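Local coordinates for protein putative aminooxidase (Propionibacterium acnes, PDB 2BA9) that probably isomerises polyunsaturated fatty acids, producing conjugated linoleic acid, with the help of bound flavin-adenine dinucleotide, at residues S7-I12 with V249-V254. Residues are numbered along the deposited sequence; the frame is centred on the assembly and turned at random.
Sequences SRIAII and VLVLTV. With FAD (flavin-adenine dinucleotide), chain D.
Ile-12, last residue of strand 9-12, meets Leu-250 of the parallel strand 249-252 and Val-254 just past it. Ile-12 CG1 lies 3.8 Å from Leu-250 CD1, and the two side chains cross obliquely. In Leu-250, CG is anti to the backbone N (chi1 -174°), and chi2 of 60° turns CD1 toward Ile-12 CG1. That methyl also nears Ala-10 CB. The other branch of Ile-12 points at Val-254: Ile-12 CG2 lies 3.8 Å from Val-254 CG2. Val-254 CG1 sits over the adenine face of FAD, almost straight above N9A at 3.3 Å. Ile-12 CG2 is over the same face, 4.0 Å from FAD C2A.

On the other face of the sheet, Ile-9 and Val-249 lie side by side and point the same way. Ile-9 CG2 turns along the strand to touch Val-251 CG2 at 4.0 Å. Phe-423 of helix 408-423 packs on all three of these side chains.

Backbone hydrogen bonds pair the strands, among them Ala-10 N to Val-249 O at 2.9 Å. The last is Thr-253 N to Ile-12 O, 3.1 Å. Thr-253 OG1 also points at Ile-12 O, tilted 20° from the carbonyl plane, but its 2.5 Å length is suspiciously short.

These are central strands of a Rossmann-type FAD-binding sheet. Thr-253 meets Ile-12 O where strand 9-12 runs into the probable GxGxxG turn, while Ile-12 and Val-254 give the adenine an apolar wall.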
loop_
_atom_site.group_PDB
_atom_site.type_symbol
_atom_site.label_atom_id
_atom_site.label_comp_id
_atom_site.label_asym_id
_atom_site.label_seq_id
_atom_site.Cartn_x
_atom_site.Cartn_y
_atom_site.Cartn_z
ATOM N N SER A 7 -12.330 -3.473 -27.892
ATOM C CA SER A 7 -11.097 -2.763 -27.642
ATOM C C SER A 7 -10.065 -3.740 -27.108
ATOM O O SER A 7 -10.360 -4.566 -26.227
ATOM C CB SER A 7 -11.304 -1.605 -26.665
ATOM O OG SER A 7 -12.130 -0.602 -27.237
ATOM N N ARG A 8 -8.873 -3.663 -27.691
ATOM C CA ARG A 8 -7.707 -4.360 -27.193
ATOM C C ARG A 8 -7.124 -3.512 -26.095
ATOM O O ARG A 8 -6.666 -2.407 -26.341
ATOM C CB ARG A 8 -6.668 -4.537 -28.292
ATOM C CG ARG A 8 -7.109 -5.434 -29.412
ATOM C CD ARG A 8 -6.233 -5.229 -30.632
ATOM N NE ARG A 8 -6.436 -3.907 -31.224
ATOM C CZ ARG A 8 -5.595 -3.328 -32.080
ATOM N NH1 ARG A 8 -4.489 -3.951 -32.475
ATOM N NH2 ARG A 8 -5.868 -2.121 -32.561
ATOM N N ILE A 9 -7.139 -4.046 -24.879
ATOM C CA ILE A 9 -6.736 -3.304 -23.702
ATOM C C ILE A 9 -5.460 -3.911 -23.127
ATOM O O ILE A 9 -5.389 -5.117 -22.883
ATOM C CB ILE A 9 -7.847 -3.322 -22.644
ATOM C CG1 ILE A 9 -9.126 -2.681 -23.209
ATOM C CG2 ILE A 9 -7.374 -2.612 -21.392
ATOM C CD1 ILE A 9 -10.381 -2.993 -22.419
ATOM N N ALA A 10 -4.450 -3.070 -22.938
ATOM C CA ALA A 10 -3.170 -3.496 -22.371
ATOM C C ALA A 10 -3.113 -2.990 -20.946
ATOM O O ALA A 10 -3.182 -1.781 -20.707
ATOM C CB ALA A 10 -2.005 -2.951 -23.184
ATOM N N ILE A 11 -3.027 -3.921 -20.001
ATOM C CA ILE A 11 -2.890 -3.593 -18.585
ATOM C C ILE A 11 -1.427 -3.754 -18.178
ATOM O O ILE A 11 -0.861 -4.852 -18.298
ATOM C CB ILE A 11 -3.812 -4.498 -17.702
ATOM C CG1 ILE A 11 -5.299 -4.226 -18.031
ATOM C CG2 ILE A 11 -3.529 -4.266 -16.219
ATOM C CD1 ILE A 11 -6.237 -5.437 -17.891
ATOM N N ILE A 12 -0.794 -2.673 -17.711
ATOM C CA ILE A 12 0.614 -2.792 -17.246
ATOM C C ILE A 12 0.678 -2.993 -15.730
ATOM O O ILE A 12 0.115 -2.194 -14.974
ATOM C CB ILE A 12 1.472 -1.543 -17.676
ATOM C CG1 ILE A 12 1.196 -1.181 -19.123
ATOM C CG2 ILE A 12 2.918 -1.876 -17.483
ATOM C CD1 ILE A 12 1.682 -2.209 -20.203
ATOM N N VAL A 249 -6.274 0.588 -26.100
ATOM C CA VAL A 249 -6.345 1.259 -24.802
ATOM C C VAL A 249 -5.197 0.796 -23.886
ATOM O O VAL A 249 -4.781 -0.373 -23.913
ATOM C CB VAL A 249 -7.707 0.988 -24.135
ATOM C CG1 VAL A 249 -7.859 1.781 -22.850
ATOM C CG2 VAL A 249 -8.824 1.308 -25.090
ATOM N N LEU A 250 -4.672 1.743 -23.109
ATOM C CA LEU A 250 -3.624 1.486 -22.130
ATOM C C LEU A 250 -4.116 1.770 -20.714
ATOM O O LEU A 250 -4.669 2.831 -20.456
ATOM C CB LEU A 250 -2.422 2.388 -22.421
ATOM C CG LEU A 250 -1.164 2.159 -21.580
ATOM C CD1 LEU A 250 -0.646 0.736 -21.772
ATOM C CD2 LEU A 250 -0.089 3.198 -21.945
ATOM N N VAL A 251 -3.887 0.825 -19.799
ATOM C CA VAL A 251 -4.254 0.985 -18.394
ATOM C C VAL A 251 -3.022 0.755 -17.512
ATOM O O VAL A 251 -2.458 -0.341 -17.486
ATOM C CB VAL A 251 -5.424 0.049 -17.993
ATOM C CG1 VAL A 251 -5.773 0.207 -16.515
ATOM C CG2 VAL A 251 -6.634 0.357 -18.858
ATOM N N LEU A 252 -2.611 1.816 -16.814
ATOM C CA LEU A 252 -1.380 1.835 -16.041
ATOM C C LEU A 252 -1.670 1.574 -14.589
ATOM O O LEU A 252 -2.383 2.353 -13.963
ATOM C CB LEU A 252 -0.711 3.212 -16.143
ATOM C CG LEU A 252 -0.300 3.726 -17.524
ATOM C CD1 LEU A 252 0.196 5.172 -17.415
ATOM C CD2 LEU A 252 0.761 2.834 -18.149
ATOM N N THR A 253 -1.104 0.495 -14.051
ATOM C CA THR A 253 -1.130 0.227 -12.609
ATOM C C THR A 253 0.300 0.229 -12.047
ATOM O O THR A 253 0.545 -0.280 -10.951
ATOM C CB THR A 253 -1.825 -1.137 -12.270
ATOM O OG1 THR A 253 -0.992 -2.229 -12.688
ATOM C CG2 THR A 253 -3.183 -1.232 -12.925
ATOM N N VAL A 254 1.229 0.819 -12.807
ATOM C CA VAL A 254 2.654 0.839 -12.476
ATOM C C VAL A 254 3.123 2.250 -12.122
ATOM O O VAL A 254 2.423 3.222 -12.428
ATOM C CB VAL A 254 3.510 0.291 -13.637
ATOM C CG1 VAL A 254 3.373 -1.233 -13.725
ATOM C CG2 VAL A 254 3.131 0.949 -14.957
HETATM P PA FAD D . 2.221 -3.409 -6.679
HETATM O O1A FAD D . 1.723 -4.330 -5.604
HETATM O O2A FAD D . 3.544 -2.717 -6.424
HETATM O O5B FAD D . 2.407 -4.254 -8.027
HETATM C C5B FAD D . 2.817 -3.557 -9.179
HETATM C C4B FAD D . 3.169 -4.535 -10.280
HETATM O O4B FAD D . 3.540 -3.808 -11.434
HETATM C C3B FAD D . 4.330 -5.450 -9.883
HETATM O O3B FAD D . 3.965 -6.798 -10.070
HETATM C C2B FAD D . 5.459 -5.001 -10.782
HETATM O O2B FAD D . 6.412 -6.033 -11.039
HETATM C C1B FAD D . 4.686 -4.421 -11.980
HETATM N N9A FAD D . 5.534 -3.475 -12.726
HETATM C C8A FAD D . 6.210 -2.381 -12.230
HETATM N N7A FAD D . 6.896 -1.790 -13.249
HETATM C C5A FAD D . 6.662 -2.496 -14.390
HETATM C C6A FAD D . 7.110 -2.362 -15.719
HETATM N N6A FAD D . 7.624 -1.158 -16.132
HETATM N N1A FAD D . 6.648 -3.259 -16.675
HETATM C C2A FAD D . 5.810 -4.311 -16.331
HETATM N N3A FAD D . 5.380 -4.435 -15.017
HETATM C C4A FAD D . 5.809 -3.564 -14.062
HETATM N N1 FAD D . -1.682 -3.572 1.888
HETATM C C2 FAD D . -2.815 -3.772 2.651
HETATM O O2 FAD D . -3.928 -3.664 2.137
HETATM N N3 FAD D . -2.694 -4.062 3.996
HETATM C C4 FAD D . -1.446 -4.184 4.571
HETATM O O4 FAD D . -1.373 -4.465 5.777
HETATM C C4X FAD D . -0.296 -3.997 3.796
HETATM N N5 FAD D . 0.972 -4.089 4.342
HETATM C C5X FAD D . 2.107 -4.067 3.555
HETATM C C6 FAD D . 3.362 -4.305 4.113
HETATM C C7 FAD D . 4.492 -4.317 3.300
HETATM C C7M FAD D . 5.826 -4.594 3.933
HETATM C C8 FAD D . 4.368 -4.080 1.933
HETATM C C8M FAD D . 5.554 -4.079 1.016
HETATM C C9 FAD D . 3.111 -3.838 1.387
HETATM C C9A FAD D . 1.968 -3.818 2.188
HETATM N N10 FAD D . 0.690 -3.554 1.661
HETATM C C10 FAD D . -0.433 -3.710 2.441
HETATM C "C1'" FAD D . 0.528 -2.788 0.391
HETATM C "C2'" FAD D . 0.086 -3.681 -0.762
HETATM O "O2'" FAD D . 0.872 -4.864 -0.853
HETATM C "C3'" FAD D . 0.180 -2.858 -2.037
HETATM O "O3'" FAD D . -0.502 -1.615 -1.849
HETATM C "C4'" FAD D . -0.390 -3.622 -3.222
HETATM O "O4'" FAD D . 0.449 -4.712 -3.584
HETATM C "C5'" FAD D . -0.577 -2.648 -4.377
HETATM O "O5'" FAD D . -0.805 -3.351 -5.566
HETATM P P FAD D . -0.484 -2.653 -6.993
HETATM O O1P FAD D . -0.750 -3.624 -8.128
HETATM O O2P FAD D . -1.311 -1.418 -7.092
HETATM O O3P FAD D . 1.085 -2.316 -6.989
#